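Local coordinates for Rho guanine nucleotide exchange factor 11 (Homo sapiens, PDB 5JHH), which probably activates the small GTPase RhoA by promoting exchange of its bound guanine nucleotide through a DH domain joined to a PH domain, at residues L113-A118 with E203-V208; C121-I126 with A211-E216; F310-L314 with P341-Y345; L316-I321 with L362-V366. One frame throughout, in Å; residues are numbered along the deposited sequence.

Contact 1: residues L113-A118 with E203-V208; sequences LQQVAA and EILKYV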
# COMPACT_ATOMS: atom_id res chain seq x y z
N LEU A 113 -15.81 -13.47 -3.86
CA LEU A 113 -15.32 -12.10 -3.81
C LEU A 113 -13.82 -12.05 -3.96
O LEU A 113 -13.30 -11.25 -4.74
CB LEU A 113 -15.71 -11.42 -2.51
CG LEU A 113 -15.06 -10.06 -2.24
CD1 LEU A 113 -15.24 -8.99 -3.32
CD2 LEU A 113 -15.65 -9.51 -0.97
N GLN A 114 -13.11 -12.95 -3.28
CA GLN A 114 -11.66 -12.91 -3.38
C GLN A 114 -11.18 -13.35 -4.73
O GLN A 114 -10.20 -12.81 -5.20
CB GLN A 114 -10.93 -13.61 -2.24
CG GLN A 114 -10.97 -15.11 -2.22
CD GLN A 114 -10.58 -15.70 -0.84
OE1 GLN A 114 -10.37 -15.00 0.14
NE2 GLN A 114 -10.43 -17.05 -0.80
N GLN A 115 -11.89 -14.25 -5.40
CA GLN A 115 -11.44 -14.70 -6.69
C GLN A 115 -11.60 -13.55 -7.64
O GLN A 115 -10.75 -13.29 -8.44
CB GLN A 115 -12.30 -15.81 -7.31
CG GLN A 115 -12.34 -17.14 -6.66
CD GLN A 115 -13.33 -18.06 -7.40
OE1 GLN A 115 -14.56 -17.96 -7.24
NE2 GLN A 115 -12.80 -18.93 -8.21
N VAL A 116 -12.79 -13.00 -7.66
CA VAL A 116 -13.12 -11.95 -8.60
C VAL A 116 -12.26 -10.72 -8.34
O VAL A 116 -11.65 -10.23 -9.24
CB VAL A 116 -14.61 -11.63 -8.54
CG1 VAL A 116 -14.94 -10.47 -9.44
CG2 VAL A 116 -15.40 -12.87 -9.00
N ALA A 117 -12.11 -10.31 -7.09
CA ALA A 117 -11.28 -9.15 -6.82
C ALA A 117 -9.83 -9.40 -7.18
O ALA A 117 -9.14 -8.52 -7.69
CB ALA A 117 -11.38 -8.71 -5.37
N ALA A 118 -9.37 -10.62 -6.97
CA ALA A 118 -7.97 -10.91 -7.24
C ALA A 118 -7.69 -10.92 -8.73
O ALA A 118 -6.71 -10.37 -9.17
CB ALA A 118 -7.56 -12.27 -6.62
N GLU A 203 -8.61 -11.90 5.68
CA GLU A 203 -8.18 -13.09 4.93
C GLU A 203 -8.35 -12.87 3.42
O GLU A 203 -7.52 -13.23 2.60
CB GLU A 203 -9.04 -14.24 5.42
CG GLU A 203 -8.30 -15.52 5.71
CD GLU A 203 -7.09 -15.37 6.59
OE1 GLU A 203 -7.26 -14.97 7.75
OE2 GLU A 203 -5.98 -15.72 6.10
N ILE A 204 -9.41 -12.17 3.06
CA ILE A 204 -9.63 -11.82 1.68
C ILE A 204 -8.54 -10.87 1.24
O ILE A 204 -8.03 -10.98 0.14
CB ILE A 204 -11.01 -11.16 1.54
CG1 ILE A 204 -12.09 -12.23 1.61
CG2 ILE A 204 -11.10 -10.37 0.28
CD1 ILE A 204 -13.47 -11.62 1.77
N LEU A 205 -8.18 -9.92 2.07
CA LEU A 205 -7.10 -9.00 1.70
C LEU A 205 -5.76 -9.71 1.55
O LEU A 205 -4.94 -9.39 0.67
CB LEU A 205 -6.98 -7.88 2.73
CG LEU A 205 -8.14 -6.89 2.64
CD1 LEU A 205 -8.35 -6.08 3.92
CD2 LEU A 205 -7.96 -5.93 1.47
N LYS A 206 -5.54 -10.71 2.39
CA LYS A 206 -4.31 -11.48 2.29
C LYS A 206 -4.26 -12.26 1.01
O LYS A 206 -3.18 -12.36 0.39
CB LYS A 206 -4.14 -12.42 3.49
CG LYS A 206 -3.73 -11.71 4.78
CD LYS A 206 -3.64 -12.73 5.91
CE LYS A 206 -4.23 -12.23 7.23
NZ LYS A 206 -4.40 -13.31 8.24
N TYR A 207 -5.41 -12.75 0.59
CA TYR A 207 -5.51 -13.49 -0.65
C TYR A 207 -5.25 -12.58 -1.85
O TYR A 207 -4.50 -12.94 -2.74
CB TYR A 207 -6.92 -14.12 -0.75
CG TYR A 207 -7.20 -14.94 -1.98
CD1 TYR A 207 -7.46 -14.32 -3.18
CD2 TYR A 207 -7.29 -16.33 -1.94
CE1 TYR A 207 -7.73 -15.06 -4.32
CE2 TYR A 207 -7.58 -17.08 -3.08
CZ TYR A 207 -7.79 -16.43 -4.26
OH TYR A 207 -8.05 -17.07 -5.43
N VAL A 208 -5.86 -11.39 -1.88
CA VAL A 208 -5.60 -10.45 -2.98
C VAL A 208 -4.14 -9.97 -2.91
O VAL A 208 -3.48 -9.87 -3.91
CB VAL A 208 -6.54 -9.25 -2.95
CG1 VAL A 208 -6.19 -8.25 -4.08
CG2 VAL A 208 -7.96 -9.76 -3.10

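Contact 2: residues C121-I126 with A211-E216; sequences CSYQSI and AVKQTE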
# COMPACT_ATOMS: atom_id res chain seq x y z
N CYS A 121 -7.47 -7.35 -9.95
CA CYS A 121 -6.38 -6.51 -9.51
C CYS A 121 -5.00 -7.04 -9.80
O CYS A 121 -4.05 -6.27 -9.79
CB CYS A 121 -6.41 -6.33 -7.97
SG CYS A 121 -7.91 -5.53 -7.39
N SER A 122 -4.84 -8.35 -9.82
CA SER A 122 -3.49 -8.91 -9.77
C SER A 122 -2.52 -8.35 -10.79
O SER A 122 -1.32 -8.18 -10.51
CB SER A 122 -3.52 -10.45 -9.90
OG SER A 122 -4.24 -10.81 -11.06
N TYR A 123 -3.03 -8.12 -11.99
CA TYR A 123 -2.19 -7.76 -13.13
C TYR A 123 -2.20 -6.25 -13.39
O TYR A 123 -1.63 -5.75 -14.34
CB TYR A 123 -2.70 -8.51 -14.39
CG TYR A 123 -1.79 -8.42 -15.62
CD1 TYR A 123 -0.63 -9.20 -15.74
CD2 TYR A 123 -2.09 -7.57 -16.66
CE1 TYR A 123 0.18 -9.15 -16.86
CE2 TYR A 123 -1.30 -7.52 -17.81
CZ TYR A 123 -0.16 -8.31 -17.91
OH TYR A 123 0.61 -8.18 -19.04
N GLN A 124 -2.82 -5.51 -12.49
CA GLN A 124 -3.22 -4.15 -12.81
C GLN A 124 -2.03 -3.23 -12.97
O GLN A 124 -2.05 -2.36 -13.78
CB GLN A 124 -4.16 -3.64 -11.73
CG GLN A 124 -4.96 -2.42 -12.11
CD GLN A 124 -5.94 -2.01 -11.02
OE1 GLN A 124 -5.56 -1.32 -10.08
NE2 GLN A 124 -7.21 -2.43 -11.15
N SER A 125 -0.97 -3.41 -12.22
CA SER A 125 0.16 -2.48 -12.30
C SER A 125 0.84 -2.56 -13.66
O SER A 125 1.26 -1.55 -14.25
CB SER A 125 1.17 -2.80 -11.20
OG SER A 125 1.65 -4.14 -11.32
N ILE A 126 0.85 -3.77 -14.19
CA ILE A 126 1.43 -4.03 -15.49
C ILE A 126 0.56 -3.49 -16.61
O ILE A 126 1.03 -2.79 -17.50
CB ILE A 126 1.67 -5.53 -15.64
CG1 ILE A 126 2.68 -5.97 -14.58
CG2 ILE A 126 2.25 -5.84 -17.00
CD1 ILE A 126 2.51 -7.39 -14.10
N ALA A 211 -2.17 -12.63 -4.54
CA ALA A 211 -2.29 -12.72 -5.99
C ALA A 211 -1.49 -11.65 -6.70
O ALA A 211 -0.90 -11.90 -7.76
CB ALA A 211 -3.74 -12.62 -6.43
N VAL A 212 -1.52 -10.43 -6.17
CA VAL A 212 -0.77 -9.36 -6.78
C VAL A 212 0.70 -9.72 -6.69
O VAL A 212 1.46 -9.62 -7.66
CB VAL A 212 -1.02 -8.05 -6.03
CG1 VAL A 212 -0.05 -6.97 -6.41
CG2 VAL A 212 -2.44 -7.60 -6.25
N LYS A 213 1.10 -10.19 -5.54
CA LYS A 213 2.50 -10.54 -5.34
C LYS A 213 3.00 -11.55 -6.37
O LYS A 213 4.00 -11.30 -7.02
CB LYS A 213 2.69 -11.06 -3.97
CG LYS A 213 4.05 -11.65 -3.73
CD LYS A 213 4.02 -12.21 -2.32
CE LYS A 213 5.41 -12.42 -1.82
NZ LYS A 213 5.32 -12.83 -0.40
N GLN A 214 2.26 -12.64 -6.56
CA GLN A 214 2.73 -13.72 -7.41
C GLN A 214 2.63 -13.30 -8.86
O GLN A 214 3.52 -13.58 -9.65
CB GLN A 214 1.96 -15.03 -7.16
CG GLN A 214 2.28 -15.73 -5.82
CD GLN A 214 3.78 -15.75 -5.39
OE1 GLN A 214 4.70 -15.91 -6.21
NE2 GLN A 214 4.02 -15.58 -4.10
N THR A 215 1.57 -12.59 -9.22
CA THR A 215 1.43 -12.16 -10.60
C THR A 215 2.51 -11.18 -10.98
O THR A 215 3.11 -11.32 -12.05
CB THR A 215 0.08 -11.48 -10.87
OG1 THR A 215 -0.98 -12.42 -10.67
CG2 THR A 215 0.02 -10.96 -12.24
N GLU A 216 2.75 -10.16 -10.16
CA GLU A 216 3.84 -9.23 -10.47
C GLU A 216 5.22 -9.92 -10.42
O GLU A 216 6.09 -9.68 -11.29
CB GLU A 216 3.86 -8.05 -9.50
CG GLU A 216 2.62 -7.16 -9.61
CD GLU A 216 2.60 -5.97 -8.65
OE1 GLU A 216 3.25 -6.00 -7.57
OE2 GLU A 216 1.93 -4.96 -9.03
O HOH W 1 -0.69 -5.53 -10.17

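Contact 3: residues F310-L314 with P341-Y345; sequences FSPVL and PPQIY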
# COMPACT_ATOMS: atom_id res chain seq x y z
N PHE A 310 34.75 -16.96 -5.75
CA PHE A 310 33.44 -17.03 -5.08
C PHE A 310 32.28 -17.42 -6.02
O PHE A 310 32.17 -16.88 -7.13
CB PHE A 310 33.12 -15.67 -4.47
CG PHE A 310 33.49 -15.53 -3.03
CD1 PHE A 310 32.93 -16.36 -2.08
CD2 PHE A 310 34.35 -14.52 -2.60
CE1 PHE A 310 33.24 -16.21 -0.74
CE2 PHE A 310 34.65 -14.36 -1.26
CZ PHE A 310 34.09 -15.20 -0.33
N SER A 311 31.41 -18.33 -5.58
CA SER A 311 30.18 -18.67 -6.35
C SER A 311 29.12 -17.55 -6.21
O SER A 311 29.00 -16.92 -5.15
CB SER A 311 29.56 -19.99 -5.89
OG SER A 311 28.31 -20.25 -6.56
N PRO A 312 28.35 -17.31 -7.29
CA PRO A 312 27.33 -16.26 -7.32
C PRO A 312 25.95 -16.76 -6.88
O PRO A 312 25.04 -15.96 -6.69
CB PRO A 312 27.31 -15.83 -8.79
CG PRO A 312 27.79 -17.03 -9.55
CD PRO A 312 28.42 -18.01 -8.59
N VAL A 313 25.82 -18.07 -6.71
CA VAL A 313 24.60 -18.69 -6.26
C VAL A 313 24.88 -19.43 -4.97
O VAL A 313 25.87 -20.14 -4.85
CB VAL A 313 24.09 -19.69 -7.28
CG1 VAL A 313 22.83 -20.37 -6.78
CG2 VAL A 313 23.85 -19.01 -8.60
N LEU A 314 23.99 -19.28 -4.00
CA LEU A 314 24.08 -19.99 -2.72
C LEU A 314 22.82 -20.79 -2.52
O LEU A 314 21.75 -20.31 -2.82
CB LEU A 314 24.27 -18.97 -1.58
CG LEU A 314 25.56 -18.16 -1.75
CD1 LEU A 314 25.77 -17.10 -0.68
CD2 LEU A 314 26.75 -19.11 -1.78
N PRO A 341 33.25 -22.35 0.49
CA PRO A 341 34.44 -21.53 0.66
C PRO A 341 34.75 -21.38 2.15
O PRO A 341 33.81 -21.23 2.94
CB PRO A 341 34.04 -20.18 0.02
CG PRO A 341 32.55 -20.13 0.14
CD PRO A 341 32.08 -21.57 0.02
N PRO A 342 36.04 -21.42 2.55
CA PRO A 342 36.38 -20.99 3.92
C PRO A 342 36.02 -19.52 4.20
O PRO A 342 36.02 -19.09 5.36
CB PRO A 342 37.90 -21.20 4.01
CG PRO A 342 38.24 -22.09 2.87
CD PRO A 342 37.24 -21.81 1.79
N GLN A 343 35.73 -18.76 3.14
CA GLN A 343 35.25 -17.39 3.28
C GLN A 343 33.71 -17.23 3.37
O GLN A 343 32.89 -17.99 2.82
CB GLN A 343 35.84 -16.46 2.21
CG GLN A 343 37.36 -16.32 2.25
CD GLN A 343 38.07 -17.17 1.19
OE1 GLN A 343 37.55 -18.19 0.71
NE2 GLN A 343 39.27 -16.74 0.82
N ILE A 344 33.37 -16.22 4.15
CA ILE A 344 32.03 -15.81 4.43
C ILE A 344 31.72 -14.74 3.42
O ILE A 344 32.59 -13.94 3.11
CB ILE A 344 32.01 -15.21 5.85
CG1 ILE A 344 32.06 -16.34 6.88
CG2 ILE A 344 30.83 -14.28 6.06
CD1 ILE A 344 32.42 -15.91 8.28
N TYR A 345 30.48 -14.73 2.93
CA TYR A 345 29.96 -13.62 2.13
C TYR A 345 29.55 -12.53 3.07
O TYR A 345 28.72 -12.75 3.97
CB TYR A 345 28.74 -14.03 1.33
CG TYR A 345 29.03 -15.02 0.23
CD1 TYR A 345 29.27 -16.36 0.50
CD2 TYR A 345 29.05 -14.61 -1.09
CE1 TYR A 345 29.48 -17.27 -0.53
CE2 TYR A 345 29.25 -15.51 -2.12
CZ TYR A 345 29.47 -16.84 -1.85
OH TYR A 345 29.69 -17.70 -2.92
O HOH W 2 32.11 -19.68 -3.37

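Contact 4: residues L316-I321 with L362-V366; sequences LNAVLI and LEEAV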
# COMPACT_ATOMS: atom_id res chain seq x y z
N LEU A 316 20.24 -22.20 0.02
CA LEU A 316 19.77 -21.76 1.31
C LEU A 316 19.77 -22.88 2.32
O LEU A 316 19.74 -22.61 3.50
CB LEU A 316 18.38 -21.16 1.18
CG LEU A 316 18.26 -19.85 0.38
CD1 LEU A 316 16.81 -19.47 0.25
CD2 LEU A 316 19.04 -18.71 1.01
N ASN A 317 19.80 -24.13 1.87
CA ASN A 317 19.87 -25.24 2.82
C ASN A 317 21.27 -25.54 3.34
O ASN A 317 21.44 -26.40 4.21
CB ASN A 317 19.30 -26.52 2.19
CG ASN A 317 20.03 -26.92 0.95
OD1 ASN A 317 21.10 -26.41 0.65
ND2 ASN A 317 19.44 -27.80 0.19
N ALA A 318 22.25 -24.81 2.81
CA ALA A 318 23.67 -24.99 3.10
C ALA A 318 24.32 -23.67 3.52
O ALA A 318 25.48 -23.39 3.15
CB ALA A 318 24.37 -25.54 1.86
N VAL A 319 23.57 -22.84 4.24
CA VAL A 319 24.14 -21.61 4.77
C VAL A 319 23.57 -21.25 6.11
O VAL A 319 22.50 -21.71 6.52
CB VAL A 319 23.99 -20.36 3.86
CG1 VAL A 319 24.49 -20.59 2.44
CG2 VAL A 319 22.56 -19.89 3.82
N LEU A 320 24.33 -20.39 6.78
CA LEU A 320 23.92 -19.75 8.03
C LEU A 320 24.01 -18.23 7.88
O LEU A 320 24.80 -17.72 7.09
CB LEU A 320 24.86 -20.18 9.17
CG LEU A 320 24.94 -21.68 9.43
CD1 LEU A 320 25.90 -21.91 10.59
CD2 LEU A 320 23.58 -22.31 9.71
N ILE A 321 23.23 -17.52 8.68
CA ILE A 321 23.08 -16.08 8.55
C ILE A 321 23.53 -15.45 9.85
O ILE A 321 23.05 -15.84 10.91
CB ILE A 321 21.59 -15.71 8.30
CG1 ILE A 321 21.01 -16.50 7.11
CG2 ILE A 321 21.42 -14.21 8.11
CD1 ILE A 321 21.69 -16.23 5.78
N LEU A 362 15.91 -13.69 5.22
CA LEU A 362 16.92 -14.70 4.98
C LEU A 362 16.82 -15.81 5.99
O LEU A 362 16.82 -16.97 5.63
CB LEU A 362 18.32 -14.12 5.02
CG LEU A 362 18.79 -13.53 3.70
CD1 LEU A 362 19.98 -12.60 3.90
CD2 LEU A 362 19.11 -14.62 2.71
N GLU A 363 16.71 -15.48 7.26
CA GLU A 363 16.61 -16.51 8.26
C GLU A 363 15.35 -17.38 8.02
O GLU A 363 15.42 -18.61 8.08
CB GLU A 363 16.60 -15.89 9.66
CG GLU A 363 17.95 -15.29 10.09
CD GLU A 363 17.87 -14.51 11.41
OE1 GLU A 363 16.81 -13.91 11.70
OE2 GLU A 363 18.87 -14.49 12.17
N GLU A 364 14.22 -16.75 7.74
CA GLU A 364 12.96 -17.48 7.53
C GLU A 364 13.15 -18.45 6.36
O GLU A 364 12.88 -19.64 6.46
CB GLU A 364 11.79 -16.48 7.32
CG GLU A 364 10.41 -17.08 7.02
CD GLU A 364 9.82 -17.99 8.13
OE1 GLU A 364 10.43 -18.16 9.22
OE2 GLU A 364 8.72 -18.56 7.90
N ALA A 365 13.73 -17.97 5.29
CA ALA A 365 13.83 -18.80 4.09
C ALA A 365 14.75 -19.98 4.35
O ALA A 365 14.51 -21.06 3.83
CB ALA A 365 14.37 -17.99 2.95
N VAL A 366 15.79 -19.75 5.13
CA VAL A 366 16.70 -20.80 5.53
C VAL A 366 16.01 -21.86 6.39
O VAL A 366 16.20 -23.03 6.15
CB VAL A 366 17.97 -20.26 6.24
CG1 VAL A 366 18.72 -21.36 7.01
CG2 VAL A 366 18.89 -19.63 5.20

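Contact 1: residues L113-A118 with E203-V208
Helix segments 113-118 and 203-208 run side by side at 34° between their N-to-C directions, with axes 9.3 Å apart, and the space between them is filled mainly by two large side chains, Q114 lying across the ring of Y207. Q114 and Y207 both send their CA-to-CB bonds toward the partner helix. The aliphatic part of Q114 covers one face of the phenol ring, its CG 3.6 Å from the centroid of Y207 and 7° off the ring normal, a CH-pi contact. The edge of the same ring rests against A118, whose small CB, 3.6 Å from Y207 CE1, lets it come close. Both helices belong to the RhoGEF (DH) domain, an elongated all-helical bundle; the 189-227 helix carries 203-208 and also faces RhoA, against which L205, K206 and V208 pack. Toward the C-terminal ends of the two segments the interface is shaped by small residues: A118 and V208 bring their CA atoms within 4.9 Å, and V208 CG2 sits over the notch formed by the two alanine methyls, 4.2 Å from A117 CB and 4.3 Å from A118 CB. At the other end I204 fits beside L113, with CD1 of I204 4.1 Å from CD2 of L113, while I204 CG1 lies 3.6 Å from Q114 OE1. That oxygen is hydrogen-bonded by R110, one turn back on the 107-121 helix, and L170 touches L113 and A117.

Contact 2: residues C121-I126 with A211-E216
Polar contacts tie the start of helix 124-137 to segment 211-216. S125 OG donates a very short hydrogen bond of 2.4 Å to E216 OE2. Water 1 sits beside this pair and bridges the segments: it lies 2.7 Å from S122 O, 3.0 Å from S125 N and 2.9 Å from E216 OE2. T215 OG1 turns back along its own helix to bond A211 O at 3.0 Å, and S122 OG likewise serves its own side by bonding A118 O. Van der Waals contacts fill the remainder. S122 CB lies 3.3 Å from T215 OG1, S122 CA is 3.9 Å from V212 CG2, and the edge of the Y123 ring meets T215 CG2 at 4.0 Å from CD1. I126 CD1 reaches E216 CA at 4.3 Å. The backbones come very close, with 4.1 Å between the CA atoms of S122 and V212. A type I turn from C121 to Q124 redirects the chain here, and Y123 occupies the N-cap position. The contact thus spans the break between helices 107-121 and 124-137 of the DH domain, laying it against the long helix 189-227. Outside the two segments, E216 OE1 of that helix pairs with a basic side chain of RhoA in a salt bridge.

Contact 3: residues F310-L314 with P341-Y345
Y345 is sandwiched between two side chains of segment 310-314. L314 covers one face of its ring, CD1 lying 3.7 Å from the centroid of Y345 and 10° off the normal in a CH-pi contact; F310 covers the opposite face, its CD1 3.5 Å from Y345 CZ. The two aromatic rings meet obliquely, centroids 4.7 Å apart and planes at 49°. F310 also reaches back to the loop before strand 345-348, where its CZ is 3.3 Å from Q343 CB and its CE1 4.1 Å from P341 CG. The ring of W262 meets both F310 and Y345 and extends the aromatic cluster into strand 254-263 of the PH domain. The phenol end of Y345 passes across to the backbone of the chain leading into strand 313-315: OH donates a very short hydrogen bond of 2.5 Å to S311 O. Water 2 accepts from S311 N at 2.7 Å and donates to Y345 OH at 3.2 Å, so the hydroxyl meets S311 both directly and through the water. S311 OG bonds V313 O at 3.0 Å within its own segment. The chemistry is therefore divided along one side chain: the Y345 ring gives apolar contact on both faces, while its hydroxyl donates to the backbone carbonyl of S311, a bond that involves no side-chain atom of S311.

Contact 4: residues L316-I321 with L362-V366
I321, V366 and L316 bury the most surface here, 85, 77 and 74 Å² respectively, and every residue pair in contact includes one of them. I321, on strand 319-323, directs its CA-to-CB bond toward the helix. Its CD1 lies 4.0 Å from L362 CB, its CG1 4.2 Å from V366 CG2 and its CB 4.1 Å from E363 CG, so it spans a turn of the helix. V366 fits between strand and preceding turn: CG2 is 3.5 Å from L316 O and 3.9 Å from V319 CG2, while its CG1 is 3.8 Å from V319 O. This is the C-terminal helix 352-368 of the PH domain, the helix that in this fold covers one open end of the curved beta sheet; segment 362-366 runs at 147° to strand 319-321, their axes 8.7 Å apart. L316, also facing the helix, sets CD1 3.9 Å from A365 CB and CD2 4.4 Å from L362 CD2 and 4.3 Å from V366 CG2. No hydrogen bond crosses between the segments. Strand 330-335 lies alongside 319-323 and adds to the apolar surroundings, with I333 touching V319 and I321, and F331 touching L362.

In the fold
Contacts 1 and 2 are successive points on one long helix, 189-227, which packs first against helix 107-121 and then against the turn into 124-137; their centres are 12 Å apart and they touch where A118 CB meets A211 CB at 3.8 Å. Both also border RhoA. Contacts 3 and 4 lie in the PH domain, centres 13 Å apart, with adjoining segments that lead from strand 313-315 into strand 319-323 of the same sheet; neither touches RhoA. The two pairs are well separated: contact 2 comes nearest to the PH pair, with about 10 Å between nearest atoms to contact 4, whereas the centres of contacts 1 and 3 are 41 Å apart.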